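Local coordinates for BexL (Amycolatopsis orientalis, PDB 4XRW), which probably catalyses cyclisation and aromatisation of a polyketide chain in the BE-7585A biosynthetic pathway, as a di-domain aromatase/cyclase of type II polyketide synthesis, at residues 179-184 / 274-279; 108-113 / 128-133. All coordinates share one frame; numbering follows the deposited sequence.

In the fold
Contact 1 (179-184 with 274-279) and contact 2 (108-113 with 128-133) lie in different domains of BexL, on opposite sides of the chain's centre; their own centres are 44 Å apart and their nearest atoms about 22 Å. Each domain holds a seven-stranded antiparallel sheet with strand order 1-7-6-5-4-3-2. Contact 1 joins strands 1 and 7 of the second sheet, whereas contact 2 joins strands 6 and 7 of the first. In both, one face of the strand pair meets its domain's long C-terminal helix, 299-326 or 138-166. A MES molecule, probably from crystallisation, lies beside contact 2: W113 NE1 hydrogen-bonds it, and the H129 side chain is about 6 Å away.

Contact 1: residues 179-184 / 274-279; sequences VRIDAP and TTASSE
V179 and I181 pair with A276 and T274 in antiparallel register, and the short strand axes approach to 4.7 Å at an angle of 144°. Four backbone hydrogen bonds set this register: V179 N to A276 O and A276 N to V179 O, both 2.9 Å, and two more between I181 and T274, where the bond from I181 N to T274 O is nearly straight, at 175°. Between them R180 and T275 form a non-hydrogen-bonded pair, where R180 CA faces T274 O in a CA-H...O contact. Past the strand end, T274 OG1 donates to A183 O at 2.7 Å. With OG1 anti to the carbonyl carbon (chi1 -70°), the hydroxyl stands beside its own backbone N, and the two donors of T274 reach different carbonyls, N to I181 O and OG1 to A183 O. On the face that carries V179, I181, T274 and A276, I181 CD1 meets A276 CB at 3.9 Å, and V188 touches both residues. On the face of R180 and T275 the bent arginine runs alongside, R180 CD 3.9 Å from T275 CB. Pairing of first and last strands, one face against helix 299-326, is characteristic of the helix-grip fold.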
loop_
_atom_site.group_PDB
_atom_site.type_symbol
_atom_site.label_atom_id
_atom_site.label_comp_id
_atom_site.label_asym_id
_atom_site.label_seq_id
_atom_site.Cartn_x
_atom_site.Cartn_y
_atom_site.Cartn_z
ATOM N N VAL A 179 6.687 -9.111 -19.545
ATOM C CA VAL A 179 6.501 -9.824 -20.806
ATOM C C VAL A 179 6.020 -8.863 -21.859
ATOM O O VAL A 179 5.259 -7.935 -21.585
ATOM C CB VAL A 179 5.531 -11.016 -20.664
ATOM C CG1 VAL A 179 5.924 -11.889 -19.494
ATOM C CG2 VAL A 179 4.114 -10.581 -20.516
ATOM N N ARG A 180 6.456 -9.086 -23.098
ATOM C CA ARG A 180 5.971 -8.301 -24.215
ATOM C C ARG A 180 4.776 -9.020 -24.835
ATOM O O ARG A 180 4.816 -10.229 -25.046
ATOM C CB ARG A 180 7.093 -8.074 -25.242
ATOM C CG ARG A 180 8.378 -7.550 -24.591
ATOM C CD ARG A 180 8.487 -6.031 -24.677
ATOM N NE ARG A 180 8.454 -5.572 -26.067
ATOM C CZ ARG A 180 9.166 -4.556 -26.552
ATOM N NH1 ARG A 180 9.990 -3.872 -25.763
ATOM N NH2 ARG A 180 9.056 -4.229 -27.834
ATOM N N ILE A 181 3.724 -8.261 -25.072
ATOM C CA ILE A 181 2.472 -8.784 -25.596
ATOM C C ILE A 181 2.090 -7.995 -26.821
ATOM O O ILE A 181 1.937 -6.780 -26.765
ATOM C CB ILE A 181 1.356 -8.713 -24.551
ATOM C CG1 ILE A 181 1.794 -9.478 -23.293
ATOM C CG2 ILE A 181 0.011 -9.228 -25.153
ATOM C CD1 ILE A 181 0.810 -9.428 -22.141
ATOM N N ASP A 182 1.912 -8.675 -27.949
ATOM C CA ASP A 182 1.566 -7.927 -29.157
ATOM C C ASP A 182 0.052 -7.783 -29.282
ATOM O O ASP A 182 -0.608 -8.459 -30.086
ATOM C CB ASP A 182 2.182 -8.577 -30.404
ATOM C CG ASP A 182 2.496 -7.550 -31.502
ATOM O OD1 ASP A 182 3.310 -7.883 -32.396
ATOM O OD2 ASP A 182 1.955 -6.401 -31.453
ATOM N N ALA A 183 -0.493 -6.888 -28.458
ATOM C CA ALA A 183 -1.913 -6.561 -28.431
ATOM C C ALA A 183 -2.062 -5.192 -27.747
ATOM O O ALA A 183 -1.132 -4.750 -27.085
ATOM C CB ALA A 183 -2.695 -7.636 -27.681
ATOM N N PRO A 184 -3.207 -4.518 -27.930
ATOM C CA PRO A 184 -3.425 -3.234 -27.242
ATOM C C PRO A 184 -3.405 -3.402 -25.731
ATOM O O PRO A 184 -3.812 -4.452 -25.214
ATOM C CB PRO A 184 -4.804 -2.783 -27.720
ATOM C CG PRO A 184 -5.354 -3.908 -28.545
ATOM C CD PRO A 184 -4.257 -4.822 -28.911
ATOM N N THR A 274 2.482 -4.095 -26.384
ATOM C CA THR A 274 2.343 -3.699 -24.969
ATOM C C THR A 274 3.489 -4.329 -24.182
ATOM O O THR A 274 3.792 -5.502 -24.412
ATOM C CB THR A 274 0.973 -4.187 -24.380
ATOM O OG1 THR A 274 -0.108 -3.438 -24.952
ATOM C CG2 THR A 274 0.932 -4.094 -22.847
ATOM N N THR A 275 4.146 -3.606 -23.262
ATOM C CA THR A 275 4.986 -4.329 -22.315
ATOM C C THR A 275 4.245 -4.317 -20.970
ATOM O O THR A 275 3.845 -3.271 -20.447
ATOM C CB THR A 275 6.446 -3.800 -22.231
ATOM O OG1 THR A 275 6.759 -3.360 -20.914
ATOM C CG2 THR A 275 6.699 -2.719 -23.234
ATOM N N ALA A 276 3.970 -5.526 -20.518
ATOM C CA ALA A 276 3.207 -5.774 -19.299
ATOM C C ALA A 276 4.177 -6.197 -18.232
ATOM O O ALA A 276 4.989 -7.080 -18.431
ATOM C CB ALA A 276 2.129 -6.856 -19.525
ATOM N N SER A 277 4.077 -5.574 -17.065
ATOM C CA SER A 277 4.926 -5.931 -15.968
ATOM C C SER A 277 4.154 -6.123 -14.675
ATOM O O SER A 277 3.106 -5.545 -14.499
ATOM C CB SER A 277 5.989 -4.839 -15.773
ATOM O OG SER A 277 5.365 -3.584 -15.557
ATOM N N SER A 278 4.711 -6.952 -13.812
ATOM C CA SER A 278 4.215 -7.231 -12.472
ATOM C C SER A 278 5.344 -6.972 -11.495
ATOM O O SER A 278 6.350 -7.694 -11.510
ATOM C CB SER A 278 3.754 -8.670 -12.362
ATOM O OG SER A 278 3.336 -9.013 -11.066
ATOM N N GLU A 279 5.173 -5.948 -10.655
ATOM C CA GLU A 279 6.153 -5.588 -9.634
ATOM C C GLU A 279 5.682 -6.046 -8.271
ATOM O O GLU A 279 4.486 -6.043 -8.002
ATOM C CB GLU A 279 6.376 -4.077 -9.638
ATOM C CG GLU A 279 7.431 -3.600 -8.630
ATOM C CD GLU A 279 6.900 -3.340 -7.205
ATOM O OE1 GLU A 279 5.681 -3.509 -6.904
ATOM O OE2 GLU A 279 7.739 -2.961 -6.360
#

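Contact 2: residues 108-113 / 128-133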
loop_
_atom_site.group_PDB
_atom_site.type_symbol
_atom_site.label_atom_id
_atom_site.label_comp_id
_atom_site.label_asym_id
_atom_site.label_seq_id
_atom_site.Cartn_x
_atom_site.Cartn_y
_atom_site.Cartn_z
ATOM N N GLU A 108 -13.525 20.494 10.263
ATOM C CA GLU A 108 -12.244 20.451 9.580
ATOM C C GLU A 108 -11.187 19.700 10.388
ATOM O O GLU A 108 -11.244 19.582 11.613
ATOM C CB GLU A 108 -11.759 21.856 9.227
ATOM C CG GLU A 108 -11.601 22.811 10.387
ATOM C CD GLU A 108 -10.825 24.069 9.974
ATOM O OE1 GLU A 108 -11.463 25.052 9.521
ATOM O OE2 GLU A 108 -9.572 24.059 10.084
ATOM N N MET A 109 -10.265 19.134 9.626
ATOM C CA MET A 109 -9.181 18.318 10.120
ATOM C C MET A 109 -7.902 18.668 9.360
ATOM O O MET A 109 -7.817 18.494 8.134
ATOM C CB MET A 109 -9.508 16.852 9.936
ATOM C CG MET A 109 -8.437 15.877 10.391
ATOM S SD MET A 109 -8.274 15.907 12.184
ATOM C CE MET A 109 -9.905 15.522 12.721
ATOM N N SER A 110 -6.915 19.136 10.099
ATOM C CA SER A 110 -5.591 19.418 9.558
ATOM C C SER A 110 -4.534 18.914 10.524
ATOM O O SER A 110 -4.833 18.552 11.666
ATOM C CB SER A 110 -5.402 20.901 9.316
ATOM O OG SER A 110 -5.514 21.582 10.540
ATOM N N GLY A 111 -3.299 18.849 10.065
ATOM C CA GLY A 111 -2.233 18.324 10.887
ATOM C C GLY A 111 -0.874 18.760 10.379
ATOM O O GLY A 111 -0.745 19.413 9.332
ATOM N N THR A 112 0.147 18.395 11.143
ATOM C CA THR A 112 1.507 18.711 10.807
ATOM C C THR A 112 2.393 17.582 11.272
ATOM O O THR A 112 2.226 17.079 12.390
ATOM C CB THR A 112 1.992 20.038 11.469
ATOM O OG1 THR A 112 0.991 21.047 11.355
ATOM C CG2 THR A 112 3.248 20.531 10.807
ATOM N N TRP A 113 3.290 17.165 10.381
ATOM C CA TRP A 113 4.416 16.310 10.712
ATOM C C TRP A 113 5.608 17.209 10.960
ATOM O O TRP A 113 5.867 18.125 10.179
ATOM C CB TRP A 113 4.771 15.342 9.572
ATOM C CG TRP A 113 3.719 14.308 9.289
ATOM C CD1 TRP A 113 2.721 14.398 8.356
ATOM C CD2 TRP A 113 3.566 13.043 9.924
ATOM N NE1 TRP A 113 1.957 13.255 8.382
ATOM C CE2 TRP A 113 2.443 12.415 9.342
ATOM C CE3 TRP A 113 4.261 12.374 10.939
ATOM C CZ2 TRP A 113 2.005 11.161 9.737
ATOM C CZ3 TRP A 113 3.822 11.125 11.322
ATOM C CH2 TRP A 113 2.714 10.529 10.722
ATOM N N LEU A 128 1.004 16.517 14.844
ATOM C CA LEU A 128 0.056 17.468 15.391
ATOM C C LEU A 128 -1.247 17.442 14.627
ATOM O O LEU A 128 -1.225 17.262 13.405
ATOM C CB LEU A 128 0.609 18.873 15.317
ATOM C CG LEU A 128 1.794 19.206 16.230
ATOM C CD1 LEU A 128 3.049 18.411 15.867
ATOM C CD2 LEU A 128 2.056 20.714 16.122
ATOM N N HIS A 129 -2.359 17.660 15.321
ATOM C CA HIS A 129 -3.649 17.844 14.656
ATOM C C HIS A 129 -4.337 19.073 15.165
ATOM O O HIS A 129 -4.162 19.477 16.325
ATOM C CB HIS A 129 -4.551 16.624 14.857
ATOM C CG HIS A 129 -4.118 15.417 14.091
ATOM N ND1 HIS A 129 -3.222 14.491 14.592
ATOM C CD2 HIS A 129 -4.443 14.990 12.850
ATOM C CE1 HIS A 129 -3.016 13.551 13.690
ATOM N NE2 HIS A 129 -3.745 13.830 12.624
ATOM N N ALA A 130 -5.143 19.668 14.297
ATOM C CA ALA A 130 -6.004 20.760 14.678
ATOM C C ALA A 130 -7.357 20.454 14.080
ATOM O O ALA A 130 -7.438 20.202 12.879
ATOM C CB ALA A 130 -5.454 22.073 14.160
ATOM N N TYR A 131 -8.408 20.472 14.887
ATOM C CA TYR A 131 -9.721 20.125 14.374
ATOM C C TYR A 131 -10.837 20.832 15.085
ATOM O O TYR A 131 -10.684 21.327 16.213
ATOM C CB TYR A 131 -9.947 18.616 14.478
ATOM C CG TYR A 131 -9.518 18.058 15.797
ATOM C CD1 TYR A 131 -10.410 17.906 16.841
ATOM C CD2 TYR A 131 -8.196 17.711 16.001
ATOM C CE1 TYR A 131 -9.989 17.393 18.069
ATOM C CE2 TYR A 131 -7.776 17.221 17.182
ATOM C CZ TYR A 131 -8.654 17.067 18.221
ATOM O OH TYR A 131 -8.153 16.564 19.383
ATOM N N ARG A 132 -11.987 20.851 14.426
ATOM C CA ARG A 132 -13.189 21.271 15.109
ATOM C C ARG A 132 -14.394 20.530 14.587
ATOM O O ARG A 132 -14.375 19.920 13.512
ATOM C CB ARG A 132 -13.390 22.780 15.010
ATOM C CG ARG A 132 -13.245 23.396 13.651
ATOM C CD ARG A 132 -13.540 24.905 13.729
ATOM N NE ARG A 132 -14.893 25.154 14.228
ATOM C CZ ARG A 132 -15.591 26.269 14.032
ATOM N NH1 ARG A 132 -15.086 27.273 13.328
ATOM N NH2 ARG A 132 -16.812 26.375 14.544
ATOM N N ALA A 133 -15.434 20.579 15.391
ATOM C CA ALA A 133 -16.663 19.879 15.121
ATOM C C ALA A 133 -17.635 20.842 14.446
ATOM O O ALA A 133 -17.530 22.060 14.612
ATOM C CB ALA A 133 -17.253 19.310 16.433
#
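L128 N reaches T112 O at 2.8 Å with an almost straight bond (178°), on the turn side of this part of the antiparallel beta hairpin of strands 106-117 and 123-133 in the first helix-grip domain. Next, S110 and A130 exchange two backbone hydrogen bonds, S110 N to A130 O at 3.0 Å and A130 N to S110 O at 2.9 Å. These two differ in approach: S110 N comes nearly end-on to its carbonyl, whereas A130 N lies 41° out of the plane of the S110 carbonyl. Farther from the turn the pairing slackens, R132 N to E108 O being 3.2 Å and the return bond weak. There the aliphatic parts of E108 and R132 meet, CG to CG at 3.7 Å; the charged ends do not touch, and R132 NH2 forms a salt bridge with D136. The other face carries M109, H129 and Y131, with helix 138-166 against the latter two; Y131 OH hydrogen-bonds D145 of that helix. M109 starts with CG anti to the backbone N (chi1 179°), then bends twice, bringing its thioether alongside Y131 in an oblique Met-aromatic contact. M109 SD is 5.2 Å from the centroid of the Y131 ring and 5.0 Å from that of the H129 ring, also obliquely, and CE of M109 lies 3.6 Å from Y131 CB.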